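PDB 3G9K: capsule biosynthesis protein capD from Bacillus anthracis, which cleaves the poly-gamma-D-glutamate capsule and links it through an amide bond to meso-diaminopimelic acid of the peptidoglycan. Local coordinates for residues A[46-50]-A[117-123]; A[78-84]-A[110-115]. All coordinates share one frame; numbering follows the deposited sequence.

Interaction 1 of 2, residues A[46-50]-A[117-123]; sequences DAAIV and SLPMGEL
The flat carboxylate of D46 presents its oxygen edge to the backbone of S117 and L118, while one of its faces is turned toward the side chain of L123. S117 N donates to OD1 of D46 over 2.9 Å and is received on the syn lone pair of OD1. L118 N reaches OD2 of D46 over the same 2.9 Å, also from the syn side, but 29° out of the carboxylate plane. Both bonds are fairly straight, so two successive backbone N-H groups grip one buried carboxylate and fix its rotation. Over the face, CD1 of L123 lies 3.9 Å from OD1 of D46; CG of L118 comes to OD2 obliquely, from beyond the oxygen, on the same side of the plane. D46 sits near the start of helix 44-58, and the loop it holds leads through P119, at the N-cap, into helix 120-133; the carboxylate thus ties the lead-in of one helix to the first turn of another within the gamma-glutamyltransferase fold. Beyond it the contact is apolar. CG2 of I49 meets CB of L123 and, at 4.0 Å, SE of selenomethionine M120. The M120 chain starts with CG anti to the backbone N (chi1 -169°), then bends at chi2 and chi3, which carries SE inward across the I49 side chain at about a right angle. L123 forks between neighbours: CD1 goes toward D46 and I49, whereas CD2 packs 3.7 Å from CG2 of V50. A water donates to O of L123 over 2.8 Å and weakly to O of V50.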
loop_
_atom_site.group_PDB
_atom_site.type_symbol
_atom_site.label_atom_id
_atom_site.label_comp_id
_atom_site.label_asym_id
_atom_site.label_seq_id
_atom_site.Cartn_x
_atom_site.Cartn_y
_atom_site.Cartn_z
ATOM N N ASP A 46 -14.207 -7.152 -7.331
ATOM C CA ASP A 46 -14.537 -6.244 -8.442
ATOM C C ASP A 46 -14.275 -4.757 -8.167
ATOM O O ASP A 46 -13.690 -4.028 -8.994
ATOM C CB ASP A 46 -15.988 -6.447 -8.812
ATOM C CG ASP A 46 -16.227 -7.767 -9.521
ATOM O OD1 ASP A 46 -15.262 -8.499 -9.831
ATOM O OD2 ASP A 46 -17.398 -8.054 -9.788
ATOM N N ALA A 47 -14.737 -4.280 -7.014
ATOM C CA ALA A 47 -14.440 -2.926 -6.577
ATOM C C ALA A 47 -12.934 -2.667 -6.438
ATOM O O ALA A 47 -12.477 -1.581 -6.726
ATOM C CB ALA A 47 -15.151 -2.614 -5.254
ATOM N N ALA A 48 -12.180 -3.644 -5.954
ATOM C CA ALA A 48 -10.729 -3.482 -5.770
ATOM C C ALA A 48 -9.996 -3.306 -7.126
ATOM O O ALA A 48 -9.039 -2.547 -7.241
ATOM C CB ALA A 48 -10.152 -4.715 -5.013
ATOM N N ILE A 49 -10.486 -3.980 -8.160
ATOM C CA ILE A 49 -9.902 -3.863 -9.488
ATOM C C ILE A 49 -10.191 -2.485 -10.029
ATOM O O ILE A 49 -9.302 -1.804 -10.600
ATOM C CB ILE A 49 -10.460 -4.936 -10.466
ATOM C CG1 ILE A 49 -9.949 -6.311 -10.054
ATOM C CG2 ILE A 49 -10.119 -4.560 -11.906
ATOM C CD1 ILE A 49 -10.672 -7.547 -10.685
ATOM N N VAL A 50 -11.428 -2.062 -9.864
ATOM C CA VAL A 50 -11.830 -0.703 -10.277
ATOM C C VAL A 50 -10.991 0.367 -9.542
ATOM O O VAL A 50 -10.433 1.270 -10.153
ATOM C CB VAL A 50 -13.307 -0.481 -9.988
ATOM C CG1 VAL A 50 -13.640 0.949 -10.139
ATOM C CG2 VAL A 50 -14.172 -1.367 -10.929
ATOM N N SER A 117 -16.146 -11.179 -10.533
ATOM C CA SER A 117 -17.517 -11.518 -10.920
ATOM C C SER A 117 -17.948 -10.875 -12.221
ATOM O O SER A 117 -18.354 -11.566 -13.167
ATOM C CB SER A 117 -18.496 -11.123 -9.805
ATOM O OG SER A 117 -18.418 -12.068 -8.769
ATOM N N LEU A 118 -17.868 -9.562 -12.275
ATOM C CA LEU A 118 -18.257 -8.835 -13.472
ATOM C C LEU A 118 -17.153 -9.003 -14.544
ATOM O O LEU A 118 -16.014 -9.323 -14.217
ATOM C CB LEU A 118 -18.485 -7.371 -13.127
ATOM C CG LEU A 118 -19.694 -7.056 -12.218
ATOM C CD1 LEU A 118 -19.655 -5.642 -11.593
ATOM C CD2 LEU A 118 -20.970 -7.218 -13.036
ATOM N N PRO A 119 -17.501 -8.844 -15.834
ATOM C CA PRO A 119 -16.457 -8.867 -16.863
ATOM C C PRO A 119 -15.460 -7.723 -16.710
ATOM O O PRO A 119 -15.820 -6.635 -16.247
ATOM C CB PRO A 119 -17.242 -8.671 -18.166
ATOM C CG PRO A 119 -18.517 -8.069 -17.754
ATOM C CD PRO A 119 -18.834 -8.630 -16.411
HETATM N N MSE A 120 -14.232 -8.000 -17.144
HETATM C CA MSE A 120 -13.139 -7.057 -16.975
HETATM C C MSE A 120 -13.395 -5.710 -17.637
HETATM O O MSE A 120 -13.131 -4.662 -17.044
HETATM C CB MSE A 120 -11.841 -7.678 -17.489
HETATM C CG MSE A 120 -10.630 -6.886 -17.119
HETATM SE SE MSE A 120 -10.561 -6.752 -15.181
HETATM C CE MSE A 120 -8.878 -7.633 -14.943
ATOM N N GLY A 121 -13.932 -5.732 -18.845
ATOM C CA GLY A 121 -14.106 -4.509 -19.573
ATOM C C GLY A 121 -14.784 -3.433 -18.771
ATOM O O GLY A 121 -14.356 -2.322 -18.729
ATOM N N GLU A 122 -15.871 -3.793 -18.140
ATOM C CA GLU A 122 -16.650 -2.870 -17.313
ATOM C C GLU A 122 -15.827 -2.249 -16.183
ATOM O O GLU A 122 -15.963 -1.071 -15.860
ATOM C CB GLU A 122 -17.820 -3.584 -16.621
ATOM C CG GLU A 122 -18.861 -4.186 -17.480
ATOM C CD GLU A 122 -19.967 -4.886 -16.667
ATOM O OE1 GLU A 122 -20.059 -4.698 -15.423
ATOM O OE2 GLU A 122 -20.753 -5.620 -17.268
ATOM N N LEU A 123 -15.016 -3.077 -15.553
ATOM C CA LEU A 123 -14.182 -2.656 -14.437
ATOM C C LEU A 123 -13.060 -1.658 -14.783
ATOM O O LEU A 123 -12.678 -0.871 -13.925
ATOM C CB LEU A 123 -13.619 -3.894 -13.787
ATOM C CG LEU A 123 -14.638 -4.952 -13.336
ATOM C CD1 LEU A 123 -13.906 -6.153 -12.705
ATOM C CD2 LEU A 123 -15.707 -4.416 -12.336
HETATM O O HOH W 1 -11.356 1.537 -13.320
#

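Interaction 2 of 2, residues A[78-84]-A[110-115]; sequences KETFIDY and YIHDNY
Strand 79-83 and the helical segment 110-115 run roughly antiparallel, at 153° between their directions, with axes 10.7 Å apart at closest approach and I82 and I111 among the nearest CA pairs. T80 and I82, alternate residues of the strand, and K78 and Y84 just beyond its ends direct their side chains toward the helix, while F81 faces the other way and stacks edge-to-face with F240. I82 is the central side chain on the strand. Its CG1 slides past CG1 of I111 at 4.0 Å, its CG2 branch points obliquely to the Y110 ring, and CD1 reaches CE2 of Y115 at 3.8 Å. The Y115 ring comes from the opposite direction to T80 and I82, its hydroxyl end leading: CG2 of T80 lies 3.2 Å from OH of Y115. That methyl is set anti to the backbone N of T80 (chi1 -45° for OG1), which aims it at the phenol. The K78 side chain crosses that of Y115 at about a right angle and brings NZ to the edge of the ring, near its plane, 3.7 Å from CE1 of Y115. At the other end CD1 of I111 meets CE2 of Y84 at 3.8 Å; the hydroxyl of Y84 turns instead to N18 of the second CapD chain. On the helix, N114 ND2 sits 3.2 Å above the centre of the Y110 ring and donates to O of Y110, holding that amide against the ring. The strand belongs to an antiparallel sheet, and the helix packs on one side of it, consistent with the layered sheet-and-helix build of the Ntn-hydrolase clan. With no hydrogen bond between strand and helix, cohesion here rests on aliphatic and aromatic contact, and the charged end of K78 approaches an aromatic edge rather than a face, so a cation-pi attraction is not part of it.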
loop_
_atom_site.group_PDB
_atom_site.type_symbol
_atom_site.label_atom_id
_atom_site.label_comp_id
_atom_site.label_asym_id
_atom_site.label_seq_id
_atom_site.Cartn_x
_atom_site.Cartn_y
_atom_site.Cartn_z
ATOM N N LYS A 78 -12.548 -18.301 2.609
ATOM C CA LYS A 78 -11.235 -18.431 1.968
ATOM C C LYS A 78 -10.305 -17.278 2.385
ATOM O O LYS A 78 -10.787 -16.187 2.685
ATOM C CB LYS A 78 -11.422 -18.448 0.439
ATOM C CG LYS A 78 -10.273 -19.120 -0.315
ATOM C CD LYS A 78 -10.411 -19.034 -1.842
ATOM C CE LYS A 78 -9.774 -20.272 -2.517
ATOM N NZ LYS A 78 -9.580 -20.126 -4.023
ATOM N N GLU A 79 -8.995 -17.552 2.419
ATOM C CA GLU A 79 -7.948 -16.534 2.576
ATOM C C GLU A 79 -6.921 -16.675 1.453
ATOM O O GLU A 79 -6.353 -17.746 1.257
ATOM C CB GLU A 79 -7.204 -16.688 3.912
ATOM C CG GLU A 79 -8.087 -16.756 5.135
ATOM C CD GLU A 79 -8.604 -18.166 5.436
ATOM O OE1 GLU A 79 -7.849 -19.144 5.220
ATOM O OE2 GLU A 79 -9.766 -18.267 5.894
ATOM N N THR A 80 -6.639 -15.587 0.751
ATOM C CA THR A 80 -5.743 -15.615 -0.409
ATOM C C THR A 80 -4.867 -14.377 -0.417
ATOM O O THR A 80 -5.321 -13.287 -0.052
ATOM C CB THR A 80 -6.517 -15.584 -1.748
ATOM O OG1 THR A 80 -7.625 -16.501 -1.731
ATOM C CG2 THR A 80 -5.583 -15.943 -2.902
ATOM N N PHE A 81 -3.634 -14.546 -0.849
ATOM C CA PHE A 81 -2.750 -13.424 -1.113
ATOM C C PHE A 81 -2.270 -13.492 -2.572
ATOM O O PHE A 81 -1.706 -14.490 -2.984
ATOM C CB PHE A 81 -1.527 -13.398 -0.186
ATOM C CG PHE A 81 -0.696 -12.171 -0.383
ATOM C CD1 PHE A 81 -1.059 -10.984 0.225
ATOM C CD2 PHE A 81 0.377 -12.171 -1.238
ATOM C CE1 PHE A 81 -0.333 -9.818 0.003
ATOM C CE2 PHE A 81 1.103 -11.000 -1.456
ATOM C CZ PHE A 81 0.739 -9.835 -0.813
ATOM N N ILE A 82 -2.544 -12.464 -3.371
ATOM C CA ILE A 82 -2.008 -12.443 -4.727
ATOM C C ILE A 82 -0.800 -11.472 -4.829
ATOM O O ILE A 82 -0.913 -10.278 -4.550
ATOM C CB ILE A 82 -3.061 -12.082 -5.762
ATOM C CG1 ILE A 82 -4.361 -12.837 -5.497
ATOM C CG2 ILE A 82 -2.495 -12.330 -7.164
ATOM C CD1 ILE A 82 -4.149 -14.312 -5.320
ATOM N N ASP A 83 0.342 -12.028 -5.205
ATOM C CA ASP A 83 1.590 -11.316 -5.366
ATOM C C ASP A 83 1.781 -10.930 -6.843
ATOM O O ASP A 83 2.101 -11.783 -7.681
ATOM C CB ASP A 83 2.746 -12.216 -4.890
ATOM C CG ASP A 83 4.119 -11.521 -4.982
ATOM O OD1 ASP A 83 4.256 -10.507 -5.706
ATOM O OD2 ASP A 83 5.065 -11.943 -4.289
ATOM N N TYR A 84 1.608 -9.644 -7.158
ATOM C CA TYR A 84 1.876 -9.130 -8.507
ATOM C C TYR A 84 2.975 -8.036 -8.480
ATOM O O TYR A 84 2.954 -7.048 -9.209
ATOM C CB TYR A 84 0.573 -8.671 -9.192
ATOM C CG TYR A 84 -0.323 -7.793 -8.302
ATOM C CD1 TYR A 84 -0.297 -6.419 -8.392
ATOM C CD2 TYR A 84 -1.174 -8.360 -7.379
ATOM C CE1 TYR A 84 -1.085 -5.645 -7.579
ATOM C CE2 TYR A 84 -1.948 -7.600 -6.561
ATOM C CZ TYR A 84 -1.926 -6.231 -6.678
ATOM O OH TYR A 84 -2.713 -5.479 -5.831
ATOM N N TYR A 110 -5.518 -11.772 -13.354
ATOM C CA TYR A 110 -5.524 -13.004 -12.560
ATOM C C TYR A 110 -6.559 -12.985 -11.428
ATOM O O TYR A 110 -7.292 -13.947 -11.196
ATOM C CB TYR A 110 -4.149 -13.277 -11.952
ATOM C CG TYR A 110 -4.092 -14.602 -11.217
ATOM C CD1 TYR A 110 -4.647 -14.741 -9.942
ATOM C CD2 TYR A 110 -3.528 -15.739 -11.822
ATOM C CE1 TYR A 110 -4.644 -15.954 -9.298
ATOM C CE2 TYR A 110 -3.513 -16.967 -11.168
ATOM C CZ TYR A 110 -4.072 -17.058 -9.923
ATOM O OH TYR A 110 -4.072 -18.270 -9.273
ATOM N N ILE A 111 -6.587 -11.871 -10.711
ATOM C CA ILE A 111 -7.563 -11.627 -9.657
ATOM C C ILE A 111 -8.959 -11.667 -10.219
ATOM O O ILE A 111 -9.829 -12.317 -9.686
ATOM C CB ILE A 111 -7.295 -10.254 -8.972
ATOM C CG1 ILE A 111 -5.998 -10.392 -8.148
ATOM C CG2 ILE A 111 -8.531 -9.795 -8.103
ATOM C CD1 ILE A 111 -5.314 -9.047 -7.642
ATOM N N HIS A 112 -9.196 -10.936 -11.310
ATOM C CA HIS A 112 -10.496 -10.998 -11.921
ATOM C C HIS A 112 -10.941 -12.424 -12.298
ATOM O O HIS A 112 -12.068 -12.828 -11.987
ATOM C CB HIS A 112 -10.538 -10.148 -13.190
ATOM C CG HIS A 112 -11.778 -10.379 -13.986
ATOM N ND1 HIS A 112 -11.883 -11.396 -14.913
ATOM C CD2 HIS A 112 -12.996 -9.793 -13.919
ATOM C CE1 HIS A 112 -13.112 -11.403 -15.403
ATOM N NE2 HIS A 112 -13.813 -10.459 -14.802
ATOM N N ASP A 113 -10.076 -13.153 -12.994
ATOM C CA ASP A 113 -10.452 -14.449 -13.560
ATOM C C ASP A 113 -10.663 -15.506 -12.488
ATOM O O ASP A 113 -11.384 -16.494 -12.701
ATOM C CB ASP A 113 -9.381 -14.937 -14.510
ATOM C CG ASP A 113 -9.330 -14.127 -15.787
ATOM O OD1 ASP A 113 -10.159 -13.204 -16.001
ATOM O OD2 ASP A 113 -8.432 -14.404 -16.581
ATOM N N ASN A 114 -10.041 -15.321 -11.334
ATOM C CA ASN A 114 -10.096 -16.346 -10.313
ATOM C C ASN A 114 -10.944 -15.973 -9.103
ATOM O O ASN A 114 -11.424 -16.877 -8.385
ATOM C CB ASN A 114 -8.689 -16.751 -9.896
ATOM C CG ASN A 114 -7.927 -17.430 -11.021
ATOM O OD1 ASN A 114 -8.192 -18.596 -11.355
ATOM N ND2 ASN A 114 -7.004 -16.699 -11.643
ATOM N N TYR A 115 -11.169 -14.675 -8.868
ATOM C CA TYR A 115 -11.922 -14.184 -7.698
ATOM C C TYR A 115 -12.973 -13.112 -8.018
ATOM O O TYR A 115 -13.740 -12.695 -7.145
ATOM C CB TYR A 115 -10.951 -13.682 -6.614
ATOM C CG TYR A 115 -9.839 -14.669 -6.303
ATOM C CD1 TYR A 115 -10.036 -15.733 -5.409
ATOM C CD2 TYR A 115 -8.597 -14.550 -6.918
ATOM C CE1 TYR A 115 -9.001 -16.647 -5.138
ATOM C CE2 TYR A 115 -7.572 -15.444 -6.661
ATOM C CZ TYR A 115 -7.778 -16.489 -5.774
ATOM O OH TYR A 115 -6.734 -17.350 -5.545
#

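How the interactions relate
Along the chain the order is 46-50, 78-84, 110-115 and 117-123, so interaction 1 brackets both segments of interaction 2. Their centres lie about 13 Å apart, and all four segments belong to the gamma-glutamyltranspeptidase part of the chain. Helix 104-115 is followed directly by helix 120-133, and H112 bridges the two contacts: NE2 is probably hydrogen-bonded to O of L118, and its side chain packs on I49. Helix 104-115 packs against the sheet along one flank and helix 44-58 along an adjacent one, with I111 at the corner where they meet, so helix 104-115 links the sheet of interaction 2 to the helices of interaction 1.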